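Local atomic coordinates of Abbfa_003403 (Acinetobacter baumannii, PDB entry 4ZXH), a protein that probably assembles and releases a peptide product as a four-domain nonribosomal peptide synthetase with condensation, adenylation, peptidyl carrier and thioesterase domains. Residues H1071-G1075 with T1242-G1247; D1178-S1184 with I1200-R1206. One frame throughout, in Å; residues are numbered along the deposited sequence.

Contact 1: residues H1071-G1075 with T1242-G1247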
loop_
_atom_site.group_PDB
_atom_site.type_symbol
_atom_site.label_atom_id
_atom_site.label_comp_id
_atom_site.label_asym_id
_atom_site.label_seq_id
_atom_site.Cartn_x
_atom_site.Cartn_y
_atom_site.Cartn_z
ATOM N N HIS A 1071 18.180 -39.022 -8.873
ATOM C CA HIS A 1071 17.998 -38.787 -7.458
ATOM C C HIS A 1071 18.698 -39.829 -6.613
ATOM O O HIS A 1071 18.812 -40.972 -7.027
ATOM C CB HIS A 1071 16.513 -38.783 -7.120
ATOM C CG HIS A 1071 15.819 -40.071 -7.422
ATOM N ND1 HIS A 1071 15.931 -41.183 -6.619
ATOM C CD2 HIS A 1071 14.977 -40.415 -8.425
ATOM C CE1 HIS A 1071 15.202 -42.164 -7.124
ATOM N NE2 HIS A 1071 14.614 -41.725 -8.221
ATOM N N PRO A 1072 19.171 -39.430 -5.426
ATOM C CA PRO A 1072 19.649 -40.376 -4.408
ATOM C C PRO A 1072 18.481 -41.006 -3.655
ATOM O O PRO A 1072 17.342 -40.841 -4.098
ATOM C CB PRO A 1072 20.474 -39.494 -3.478
ATOM C CG PRO A 1072 19.846 -38.133 -3.620
ATOM C CD PRO A 1072 19.373 -38.023 -5.022
ATOM N N ILE A 1073 18.758 -41.677 -2.535
ATOM C CA ILE A 1073 17.728 -42.364 -1.739
ATOM C C ILE A 1073 16.478 -41.521 -1.476
ATOM O O ILE A 1073 15.371 -41.992 -1.648
ATOM C CB ILE A 1073 18.266 -42.814 -0.365
ATOM C CG1 ILE A 1073 19.478 -43.726 -0.517
ATOM C CG2 ILE A 1073 17.188 -43.582 0.382
ATOM C CD1 ILE A 1073 19.118 -45.082 -1.097
ATOM N N GLY A 1074 16.651 -40.275 -1.067
ATOM C CA GLY A 1074 15.509 -39.428 -0.766
ATOM C C GLY A 1074 14.596 -39.089 -1.939
ATOM O O GLY A 1074 13.437 -38.706 -1.739
ATOM N N GLY A 1075 15.119 -39.193 -3.158
ATOM C CA GLY A 1075 14.312 -39.072 -4.360
ATOM C C GLY A 1075 14.244 -37.678 -4.949
ATOM O O GLY A 1075 13.523 -37.418 -5.920
ATOM N N THR A 1242 8.803 -42.546 -0.348
ATOM C CA THR A 1242 9.836 -42.514 -1.388
ATOM C C THR A 1242 11.189 -42.988 -0.852
ATOM O O THR A 1242 11.845 -43.853 -1.450
ATOM C CB THR A 1242 9.977 -41.105 -1.985
ATOM O OG1 THR A 1242 8.795 -40.812 -2.731
ATOM C CG2 THR A 1242 11.170 -41.021 -2.913
ATOM N N TYR A 1243 11.579 -42.429 0.287
ATOM C CA TYR A 1243 12.787 -42.828 0.995
ATOM C C TYR A 1243 12.803 -44.348 1.248
ATOM O O TYR A 1243 13.800 -45.029 0.943
ATOM C CB TYR A 1243 12.898 -42.037 2.308
ATOM C CG TYR A 1243 14.103 -42.369 3.174
ATOM C CD1 TYR A 1243 15.353 -41.830 2.886
ATOM C CD2 TYR A 1243 13.980 -43.204 4.302
ATOM C CE1 TYR A 1243 16.453 -42.130 3.664
ATOM C CE2 TYR A 1243 15.067 -43.503 5.099
ATOM C CZ TYR A 1243 16.306 -42.954 4.771
ATOM O OH TYR A 1243 17.413 -43.222 5.532
ATOM N N LEU A 1244 11.698 -44.889 1.768
ATOM C CA LEU A 1244 11.625 -46.325 2.066
ATOM C C LEU A 1244 11.732 -47.142 0.785
ATOM O O LEU A 1244 12.356 -48.194 0.777
ATOM C CB LEU A 1244 10.328 -46.681 2.813
ATOM C CG LEU A 1244 10.215 -46.145 4.245
ATOM C CD1 LEU A 1244 8.853 -46.400 4.808
ATOM C CD2 LEU A 1244 11.277 -46.728 5.155
ATOM N N ALA A 1245 11.125 -46.643 -0.292
ATOM C CA ALA A 1245 11.055 -47.366 -1.560
ATOM C C ALA A 1245 12.434 -47.516 -2.167
ATOM O O ALA A 1245 12.815 -48.590 -2.652
ATOM C CB ALA A 1245 10.138 -46.656 -2.516
ATOM N N ASN A 1246 13.195 -46.428 -2.129
ATOM C CA ASN A 1246 14.557 -46.471 -2.632
ATOM C C ASN A 1246 15.412 -47.378 -1.761
ATOM O O ASN A 1246 16.312 -48.052 -2.264
ATOM C CB ASN A 1246 15.137 -45.067 -2.711
ATOM C CG ASN A 1246 14.593 -44.281 -3.898
ATOM O OD1 ASN A 1246 14.161 -44.862 -4.905
ATOM N ND2 ASN A 1246 14.626 -42.952 -3.794
ATOM N N GLY A 1247 15.109 -47.423 -0.462
ATOM C CA GLY A 1247 15.821 -48.316 0.439
ATOM C C GLY A 1247 15.673 -49.773 0.031
ATOM O O GLY A 1247 16.657 -50.487 -0.139
#
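In the thioesterase domain, an alpha/beta-hydrolase fold, the loop that leaves strand 1067-1070 makes a type I beta turn from Pro1072 to Gly1075 and packs against helix 1233-1251. The two segments bury 313 Å² in all. His1071 braces the start of the loop: its ND1 donates to Pro1072 O at 2.9 Å, its NE2 is hydrogen-bonded to Tyr1118 OH, and its CE1 lies 3.5 Å from Asn1246 ND2. Pro1072 O also closes the turn by accepting from Gly1075 N at 2.9 Å. The CA-to-CB bond of Pro1072 points away from the helix, and its side chain touches the probable nucleophile elbow around Cys1137; in this fold the loop commonly contributes to the oxyanion hole, so the turn probably borders the active site. Ile1073 has the most area covered, 93 Å². Its CG2 lies 3.6 Å from Tyr1243 CD1 and 4.0 Å from Asn1246 CB, while its carbonyl O accepts a very short, nearly linear hydrogen bond from Asn1246 ND2 (2.5 Å, 172°), the one hydrogen bond between the segments. Gly1074 lies where the backbones run closest, its CA 4.7 Å from Tyr1243 CA; the same CA meets the edge of the Tyr1243 ring at CD1, 4.4 Å away, and Gly1074 O is 3.4 Å from Thr1242 CG2. The Tyr1243 hydroxyl is itself hydrogen-bonded to Asp1189 OD2. Gly1075 adopts phi 93°, which already calls for glycine, and contact with the helix adds a second reason: an ideal CB would fall 2.5 Å from Thr1242 CG2, whereas Gly1075 CA sits 4.0 Å from that methyl carbon.

Contact 2: residues D1178-S1184 with I1200-R1206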
loop_
_atom_site.group_PDB
_atom_site.type_symbol
_atom_site.label_atom_id
_atom_site.label_comp_id
_atom_site.label_asym_id
_atom_site.label_seq_id
_atom_site.Cartn_x
_atom_site.Cartn_y
_atom_site.Cartn_z
ATOM N N ASP A 1178 14.382 -51.440 12.363
ATOM C CA ASP A 1178 12.973 -51.362 12.710
ATOM C C ASP A 1178 12.449 -49.978 12.283
ATOM O O ASP A 1178 13.214 -49.122 11.840
ATOM C CB ASP A 1178 12.757 -51.620 14.210
ATOM C CG ASP A 1178 13.300 -50.497 15.107
ATOM O OD1 ASP A 1178 14.127 -49.687 14.643
ATOM O OD2 ASP A 1178 12.903 -50.439 16.299
ATOM N N ASP A 1179 11.150 -49.760 12.415
ATOM C CA ASP A 1179 10.524 -48.585 11.832
ATOM C C ASP A 1179 11.012 -47.301 12.485
ATOM O O ASP A 1179 11.209 -46.307 11.805
ATOM C CB ASP A 1179 9.002 -48.701 11.923
ATOM C CG ASP A 1179 8.462 -49.921 11.178
ATOM O OD1 ASP A 1179 9.147 -50.420 10.246
ATOM O OD2 ASP A 1179 7.350 -50.380 11.527
ATOM N N ALA A 1180 11.241 -47.329 13.794
ATOM C CA ALA A 1180 11.787 -46.163 14.487
ATOM C C ALA A 1180 13.161 -45.792 13.952
ATOM O O ALA A 1180 13.425 -44.623 13.656
ATOM C CB ALA A 1180 11.862 -46.413 15.977
ATOM N N MET A 1181 14.042 -46.778 13.829
ATOM C CA MET A 1181 15.365 -46.518 13.270
ATOM C C MET A 1181 15.268 -45.933 11.857
ATOM O O MET A 1181 16.086 -45.099 11.475
ATOM C CB MET A 1181 16.215 -47.792 13.251
ATOM C CG MET A 1181 17.695 -47.548 12.962
ATOM S SD MET A 1181 18.499 -46.262 13.978
ATOM C CE MET A 1181 18.967 -47.284 15.387
ATOM N N LEU A 1182 14.270 -46.362 11.083
ATOM C CA LEU A 1182 14.176 -45.914 9.699
ATOM C C LEU A 1182 13.820 -44.434 9.700
ATOM O O LEU A 1182 14.386 -43.649 8.935
ATOM C CB LEU A 1182 13.161 -46.748 8.912
ATOM C CG LEU A 1182 13.686 -48.137 8.488
ATOM C CD1 LEU A 1182 12.646 -48.995 7.762
ATOM C CD2 LEU A 1182 14.922 -47.961 7.618
ATOM N N LEU A 1183 12.915 -44.052 10.597
ATOM C CA LEU A 1183 12.579 -42.648 10.800
ATOM C C LEU A 1183 13.771 -41.856 11.296
ATOM O O LEU A 1183 13.998 -40.724 10.861
ATOM C CB LEU A 1183 11.437 -42.495 11.793
ATOM C CG LEU A 1183 10.067 -42.243 11.188
ATOM C CD1 LEU A 1183 9.125 -41.904 12.321
ATOM C CD2 LEU A 1183 10.159 -41.102 10.175
ATOM N N SER A 1184 14.532 -42.433 12.219
ATOM C CA SER A 1184 15.691 -41.709 12.704
ATOM C C SER A 1184 16.681 -41.447 11.557
ATOM O O SER A 1184 17.166 -40.318 11.383
ATOM C CB SER A 1184 16.374 -42.454 13.828
ATOM O OG SER A 1184 17.582 -41.783 14.129
ATOM N N ILE A 1200 17.124 -37.314 15.806
ATOM C CA ILE A 1200 16.012 -37.885 16.541
ATOM C C ILE A 1200 16.393 -39.334 16.837
ATOM O O ILE A 1200 16.366 -40.188 15.950
ATOM C CB ILE A 1200 14.693 -37.841 15.752
ATOM C CG1 ILE A 1200 14.493 -36.500 15.045
ATOM C CG2 ILE A 1200 13.534 -38.129 16.657
ATOM C CD1 ILE A 1200 14.273 -35.374 15.960
ATOM N N PRO A 1201 16.788 -39.614 18.078
ATOM C CA PRO A 1201 17.221 -40.977 18.408
ATOM C C PRO A 1201 16.111 -42.007 18.240
ATOM O O PRO A 1201 14.975 -41.739 18.631
ATOM C CB PRO A 1201 17.634 -40.866 19.879
ATOM C CG PRO A 1201 17.919 -39.400 20.093
ATOM C CD PRO A 1201 16.944 -38.683 19.211
ATOM N N ALA A 1202 16.437 -43.165 17.666
ATOM C CA ALA A 1202 15.477 -44.258 17.519
ATOM C C ALA A 1202 14.822 -44.565 18.836
ATOM O O ALA A 1202 13.632 -44.848 18.878
ATOM C CB ALA A 1202 16.149 -45.509 16.985
ATOM N N GLN A 1203 15.600 -44.508 19.915
ATOM C CA GLN A 1203 15.069 -44.821 21.239
ATOM C C GLN A 1203 13.961 -43.852 21.671
ATOM O O GLN A 1203 13.008 -44.260 22.336
ATOM C CB GLN A 1203 16.169 -44.815 22.291
ATOM C CG GLN A 1203 15.679 -45.379 23.623
ATOM C CD GLN A 1203 16.546 -44.969 24.801
ATOM O OE1 GLN A 1203 17.597 -44.345 24.632
ATOM N NE2 GLN A 1203 16.102 -45.308 26.004
ATOM N N TYR A 1204 14.086 -42.577 21.302
ATOM C CA TYR A 1204 13.066 -41.595 21.652
ATOM C C TYR A 1204 11.771 -41.899 20.911
ATOM O O TYR A 1204 10.691 -41.876 21.490
ATOM C CB TYR A 1204 13.540 -40.177 21.335
ATOM C CG TYR A 1204 12.530 -39.103 21.689
ATOM C CD1 TYR A 1204 12.391 -38.663 22.992
ATOM C CD2 TYR A 1204 11.725 -38.530 20.720
ATOM C CE1 TYR A 1204 11.474 -37.694 23.325
ATOM C CE2 TYR A 1204 10.798 -37.548 21.049
ATOM C CZ TYR A 1204 10.680 -37.136 22.355
ATOM O OH TYR A 1204 9.764 -36.165 22.703
ATOM N N LEU A 1205 11.900 -42.208 19.624
ATOM C CA LEU A 1205 10.754 -42.530 18.779
ATOM C C LEU A 1205 9.986 -43.770 19.261
ATOM O O LEU A 1205 8.752 -43.794 19.215
ATOM C CB LEU A 1205 11.215 -42.718 17.327
ATOM C CG LEU A 1205 11.787 -41.450 16.682
ATOM C CD1 LEU A 1205 12.358 -41.702 15.296
ATOM C CD2 LEU A 1205 10.733 -40.352 16.627
ATOM N N ARG A 1206 10.706 -44.792 19.726
ATOM C CA ARG A 1206 10.071 -46.043 20.162
ATOM C C ARG A 1206 9.088 -45.850 21.315
ATOM O O ARG A 1206 8.198 -46.674 21.514
ATOM C CB ARG A 1206 11.129 -47.071 20.565
ATOM C CG ARG A 1206 11.945 -47.568 19.397
ATOM C CD ARG A 1206 12.869 -48.724 19.741
ATOM N NE ARG A 1206 13.648 -49.109 18.565
ATOM C CZ ARG A 1206 14.940 -48.846 18.404
ATOM N NH1 ARG A 1206 15.615 -48.220 19.362
ATOM N NH2 ARG A 1206 15.562 -49.215 17.289
#
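Two helices of the thioesterase domain form a helix-loop-helix pair here, within the largely helical insertion between strands 1157-1163 and 1262-1267, a region that corresponds to the lid in related thioesterases. The axes of segments 1179-1184 and 1202-1206 approach to 8.3 Å, with 127° between their N-to-C directions, and 376 Å² is buried. Leu1205 and Arg1206, at 59 Å² each, and Ala1180, at 54 Å², have the most surface covered. Leu1205 supplies the apolar floor of the interface: CD1 lies 3.5 Å from Ala1180 O and 3.7 Å from Leu1183 CB, and its CB is 4.0 Å from Ala1180 CB. Small residues permit this spacing, since Ala1180 CB comes within 3.7 Å of Ala1202 O and 4.5 Å of Ala1202 CB; the terminal CE of Met1181 covers Ala1202 CB at 3.7 Å. Arg1206 runs its aliphatic part past Ala1180, with its CG 3.6 Å from Ala1180 CB, and ends in a salt bridge to Asp1178: NE to OD2 at 2.7 Å and NH2 to OD1 at 3.0 Å. Asp1178 is also the N-cap of helix 1179-1191, its OD1 accepting from Met1181 N at 3.0 Å, so a single carboxylate both caps one helix and ties down the other. Toward the far end of the segment, Ser1184 OG donates a hydrogen bond to Ile1200 O at 2.7 Å.

Both contacts belong to the thioesterase domain, their centres about 18 Å apart. Along the chain, loop 1071-1075 comes first, then both segments of contact 2, and finally 1242-1247, so contact 2 falls wholly between the two halves of contact 1. Helix 1179-1191 connects them: Leu1182, on the side of that helix turned away from 1200-1206, reaches Leu1244 (CD1 to CD2, 3.7 Å), and its O lies 3.9 Å from Tyr1243 CE2. Packing therefore proceeds in layers, from the loop beside the central sheet through helix 1233-1251 and helix 1179-1191 to the short helix 1202-1206, joining the likely lid region to the hydrolase core.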